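Side-chain contacts in histidinol-phosphatase (Listeria monocytogenes serotype 4b str. H7858, PDB 6NLR), which probably hydrolyses histidinol phosphate to histidinol and phosphate in histidine biosynthesis, using a trinuclear metal centre: residues E22-A27 with D33-V38; S121-E126 with S133-A138. All coordinates share one frame; numbering follows the deposited sequence.

Interaction 1: E22-A27 with D33-V38; sequences EMVLKA and DEYSIV
Tyr35 reaches from its strand to helix 20-29 and makes every close contact between 22-27 and 33-38, touching three residues that lie along one side of the helix. Ala27 comes closest to the ring carbons: its CB is 3.6 Å from Tyr35 CD2 and 3.7 Å from CE2. Across the ring, Val24 approaches CE1 with CG2 at 3.8 Å, the methyl beside the backbone N. With CG of Tyr35 anti to the backbone N (chi1 -175°), the ring extends from the strand toward the helix. Helix and strand belong to the beta-alpha-beta unit formed by strand 3-7, helix 20-29 and strand 34-40 of the PHP domain, and the axes of the two segments run nearly antiparallel (158°), 10.2 Å apart at closest approach. The contact stays close at the hydroxyl end: Tyr35 OH lies 3.5 Å from Met23 CB and 3.9 Å from CE, the selenomethionine chain crossing the tyrosine at about a right angle and bending back at chi3 (63°). In contrast to this buried interface, Glu22 and Leu25 are on the exposed flank of the helix, and Lys26 there has a long, weak ion pair with Glu29.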
# COMPACT_ATOMS: atom_id res chain seq x y z
N GLU A 22 -10.20 -18.61 4.25
CA GLU A 22 -9.07 -19.39 4.83
C GLU A 22 -8.09 -18.40 5.46
O GLU A 22 -7.49 -18.71 6.49
CB GLU A 22 -8.40 -20.30 3.78
CG GLU A 22 -9.32 -21.36 3.20
CD GLU A 22 -10.16 -22.19 4.18
OE1 GLU A 22 -9.57 -22.88 5.03
OE2 GLU A 22 -11.43 -22.14 4.08
N MSE A 23 -7.96 -17.19 4.88
CA MSE A 23 -7.09 -16.17 5.44
C MSE A 23 -7.65 -15.69 6.78
O MSE A 23 -6.92 -15.55 7.76
CB MSE A 23 -6.89 -15.03 4.43
CG MSE A 23 -6.29 -15.49 3.13
SE MSE A 23 -6.23 -14.05 1.81
CE MSE A 23 -5.03 -12.80 2.70
N VAL A 24 -8.97 -15.49 6.85
CA VAL A 24 -9.62 -15.01 8.06
C VAL A 24 -9.49 -16.07 9.15
O VAL A 24 -9.18 -15.71 10.29
CB VAL A 24 -11.07 -14.60 7.77
CG1 VAL A 24 -11.94 -14.58 9.03
CG2 VAL A 24 -11.11 -13.26 7.05
N LEU A 25 -9.70 -17.35 8.82
CA LEU A 25 -9.59 -18.46 9.80
C LEU A 25 -8.15 -18.48 10.35
O LEU A 25 -7.99 -18.73 11.57
CB LEU A 25 -9.98 -19.79 9.14
CG LEU A 25 -11.48 -20.03 8.97
CD1 LEU A 25 -11.75 -21.21 8.01
CD2 LEU A 25 -12.15 -20.28 10.33
N LYS A 26 -7.15 -18.24 9.51
CA LYS A 26 -5.74 -18.20 9.96
C LYS A 26 -5.52 -16.99 10.88
O LYS A 26 -4.86 -17.14 11.91
CB LYS A 26 -4.77 -18.15 8.78
CG LYS A 26 -3.30 -18.28 9.18
CD LYS A 26 -2.95 -19.62 9.70
CE LYS A 26 -1.48 -19.73 10.05
NZ LYS A 26 -1.15 -21.13 10.44
N ALA A 27 -6.04 -15.82 10.53
CA ALA A 27 -5.94 -14.61 11.38
C ALA A 27 -6.54 -14.92 12.76
O ALA A 27 -5.91 -14.54 13.77
CB ALA A 27 -6.56 -13.40 10.73
N ASP A 33 -7.79 -9.69 16.49
CA ASP A 33 -9.20 -9.35 16.82
C ASP A 33 -9.73 -8.31 15.84
O ASP A 33 -10.92 -8.07 15.86
CB ASP A 33 -9.35 -8.94 18.28
CG ASP A 33 -8.24 -8.04 18.76
OD1 ASP A 33 -8.11 -6.97 18.14
OD2 ASP A 33 -7.50 -8.46 19.69
N GLU A 34 -8.91 -7.76 14.94
CA GLU A 34 -9.37 -6.74 13.97
C GLU A 34 -8.59 -6.91 12.66
O GLU A 34 -7.37 -7.15 12.71
CB GLU A 34 -9.19 -5.36 14.57
CG GLU A 34 -9.91 -4.29 13.82
CD GLU A 34 -9.97 -2.96 14.54
OE1 GLU A 34 -9.40 -2.89 15.62
OE2 GLU A 34 -10.56 -2.01 14.01
N TYR A 35 -9.29 -6.82 11.54
CA TYR A 35 -8.80 -7.31 10.23
C TYR A 35 -9.46 -6.49 9.12
O TYR A 35 -10.70 -6.50 9.05
CB TYR A 35 -9.08 -8.81 10.17
CG TYR A 35 -8.55 -9.55 8.97
CD1 TYR A 35 -9.25 -9.53 7.77
CD2 TYR A 35 -7.41 -10.32 9.05
CE1 TYR A 35 -8.82 -10.26 6.68
CE2 TYR A 35 -6.95 -11.03 7.95
CZ TYR A 35 -7.66 -11.01 6.77
OH TYR A 35 -7.26 -11.74 5.68
N SER A 36 -8.66 -5.82 8.30
CA SER A 36 -9.14 -4.99 7.17
C SER A 36 -8.85 -5.70 5.84
O SER A 36 -7.68 -6.05 5.55
CB SER A 36 -8.58 -3.59 7.21
OG SER A 36 -9.12 -2.86 8.31
N ILE A 37 -9.91 -5.90 5.07
CA ILE A 37 -9.85 -6.33 3.66
C ILE A 37 -9.83 -5.05 2.83
O ILE A 37 -10.88 -4.36 2.78
CB ILE A 37 -11.04 -7.22 3.32
CG1 ILE A 37 -11.10 -8.44 4.24
CG2 ILE A 37 -10.98 -7.61 1.85
CD1 ILE A 37 -12.44 -9.14 4.22
N VAL A 38 -8.68 -4.75 2.23
CA VAL A 38 -8.48 -3.52 1.44
C VAL A 38 -7.95 -3.94 0.07
O VAL A 38 -6.75 -3.76 -0.23
CB VAL A 38 -7.61 -2.50 2.20
CG1 VAL A 38 -8.43 -1.84 3.30
CG2 VAL A 38 -6.36 -3.13 2.79

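Interaction 2: S121-E126 with S133-A138; sequences SLHFLE and SIDFSA. Unlike the reference sequence in segment 133-138: Ile134 (reference Leu). With MN (manganese (II) ion), chain E.
Ile134 packs its side chain against the backbone around His123, whose carbonyl oxygen accepts a nearly straight hydrogen bond from Ile134 N (2.9 Å, 176° at the hydrogen). Ile134 CB lies 3.5 Å from His123 O, and CG1 follows at 3.6 Å from the same oxygen. With CG1 beside the backbone N (chi1 -67°), CD1 is carried over the peptide link to Phe124, 3.5 Å from His123 C, and touches both Leu122 CG and Leu125 CG, the latter at 4.0 Å. Water 1 donates a second, longer hydrogen bond to His123 O (3.2 Å) and links Ser133 OG, whose hydrogen bond it accepts, with Asp135 OD1, to which it donates. Ser133 OG accepts from Asp135 N, forming an ST turn. Asp135 OD2 lies 3.5 Å from His123 CD2, with carboxylate and imidazole planes 18° apart, and accepts from water 2, a manganese ligand. His123 NE2 binds that manganese at 2.1 Å alongside Glu93 and His181, while ND1 bonds to Asp95; Asp135 is thus in the second shell. Phe124 and Ser133 form an antiparallel non-hydrogen-bonded pair between strands 117-127 and 130-133, and Ile134 lies against Ile145 of helix 138-149 and Tyr159 of helix 152-168.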
# COMPACT_ATOMS: atom_id res chain seq x y z
N SER A 121 -2.29 4.34 -1.53
CA SER A 121 -0.95 3.80 -1.90
C SER A 121 -0.50 4.39 -3.25
O SER A 121 -1.31 4.43 -4.19
CB SER A 121 -0.99 2.31 -1.97
OG SER A 121 -1.13 1.78 -0.67
N LEU A 122 0.77 4.73 -3.33
CA LEU A 122 1.44 5.09 -4.61
C LEU A 122 2.17 3.85 -5.16
O LEU A 122 3.14 3.37 -4.50
CB LEU A 122 2.38 6.26 -4.35
CG LEU A 122 3.07 6.81 -5.59
CD1 LEU A 122 2.07 7.54 -6.49
CD2 LEU A 122 4.22 7.70 -5.19
N HIS A 123 1.80 3.41 -6.36
CA HIS A 123 2.39 2.21 -7.04
C HIS A 123 2.95 2.57 -8.42
O HIS A 123 3.70 1.73 -8.97
CB HIS A 123 1.36 1.09 -7.21
CG HIS A 123 0.81 0.52 -5.94
ND1 HIS A 123 -0.55 0.53 -5.68
CD2 HIS A 123 1.39 -0.04 -4.87
CE1 HIS A 123 -0.77 -0.02 -4.50
NE2 HIS A 123 0.40 -0.35 -3.98
N PHE A 124 2.60 3.72 -8.98
CA PHE A 124 2.97 4.12 -10.36
C PHE A 124 3.52 5.54 -10.36
O PHE A 124 2.96 6.43 -9.69
CB PHE A 124 1.76 4.04 -11.29
CG PHE A 124 1.19 2.66 -11.50
CD1 PHE A 124 1.72 1.81 -12.45
CD2 PHE A 124 0.08 2.24 -10.76
CE1 PHE A 124 1.17 0.55 -12.65
CE2 PHE A 124 -0.45 0.97 -10.94
CZ PHE A 124 0.10 0.14 -11.88
N LEU A 125 4.60 5.75 -11.11
CA LEU A 125 5.19 7.08 -11.39
C LEU A 125 5.32 7.24 -12.89
O LEU A 125 5.42 6.23 -13.60
CB LEU A 125 6.60 7.15 -10.81
CG LEU A 125 6.72 7.39 -9.33
CD1 LEU A 125 8.20 7.34 -8.95
CD2 LEU A 125 6.09 8.73 -8.97
N GLU A 126 5.37 8.49 -13.34
CA GLU A 126 5.79 8.81 -14.72
C GLU A 126 7.19 8.22 -14.93
O GLU A 126 8.07 8.43 -14.06
CB GLU A 126 5.78 10.32 -14.97
CG GLU A 126 6.67 10.70 -16.13
CD GLU A 126 6.33 12.01 -16.81
OE1 GLU A 126 5.55 12.80 -16.21
OE2 GLU A 126 6.84 12.22 -17.92
N SER A 133 5.58 1.07 -13.19
CA SER A 133 5.34 0.44 -11.87
C SER A 133 6.58 0.61 -10.99
O SER A 133 7.69 0.35 -11.45
CB SER A 133 5.01 -1.01 -12.05
OG SER A 133 4.91 -1.66 -10.79
N ILE A 134 6.36 0.96 -9.73
CA ILE A 134 7.38 1.05 -8.66
C ILE A 134 7.73 -0.37 -8.18
O ILE A 134 8.89 -0.58 -7.76
CB ILE A 134 6.86 1.92 -7.50
CG1 ILE A 134 6.70 3.38 -7.95
CG2 ILE A 134 7.74 1.79 -6.26
CD1 ILE A 134 5.75 4.18 -7.11
N ASP A 135 6.78 -1.31 -8.23
CA ASP A 135 6.88 -2.55 -7.40
C ASP A 135 6.72 -3.84 -8.22
O ASP A 135 6.63 -4.89 -7.60
CB ASP A 135 5.89 -2.49 -6.23
CG ASP A 135 4.42 -2.45 -6.62
OD1 ASP A 135 4.13 -2.28 -7.81
OD2 ASP A 135 3.58 -2.58 -5.74
N PHE A 136 6.74 -3.81 -9.55
CA PHE A 136 6.52 -5.05 -10.34
C PHE A 136 7.79 -5.92 -10.29
O PHE A 136 7.70 -7.09 -9.95
CB PHE A 136 6.07 -4.74 -11.77
CG PHE A 136 5.80 -6.01 -12.54
CD1 PHE A 136 4.66 -6.77 -12.28
CD2 PHE A 136 6.71 -6.47 -13.47
CE1 PHE A 136 4.44 -7.96 -12.97
CE2 PHE A 136 6.51 -7.68 -14.13
CZ PHE A 136 5.37 -8.41 -13.89
N SER A 137 8.95 -5.40 -10.66
CA SER A 137 10.19 -6.20 -10.67
C SER A 137 11.39 -5.26 -10.68
O SER A 137 11.25 -4.09 -11.16
CB SER A 137 10.24 -7.17 -11.84
OG SER A 137 10.70 -6.50 -13.01
N ALA A 138 12.53 -5.74 -10.19
CA ALA A 138 13.78 -4.97 -10.14
C ALA A 138 14.12 -4.44 -11.54
O ALA A 138 14.47 -3.25 -11.66
CB ALA A 138 14.88 -5.84 -9.58
MN MN E . 0.48 -1.60 -2.30
O HOH W 1 2.55 -1.16 -9.74
O HOH W 2 2.59 -2.37 -2.88
O HOH W 3 0.29 -2.83 -1.01

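How the interactions relate
Both contacts are buried and reach the same mixed sheet, but at different strands and on opposite sides of the chain's centre, with their own centres about 26 Å apart. Interaction 1 joins a helix to strand 34-40 wholly through side chains, chiefly apolar ones around an aromatic ring. Interaction 2 lies at the sheet's edge, where strand 117-127 meets 130-133 and the loop that follows; there a backbone hydrogen bond, bridging water and a metal ligand accompany the apolar packing. The two also differ in their distance from the metals: 121-126 supplies a manganese ligand directly, whereas the side chain of Met23 is about 10 Å from a bound cobalt and a manganese.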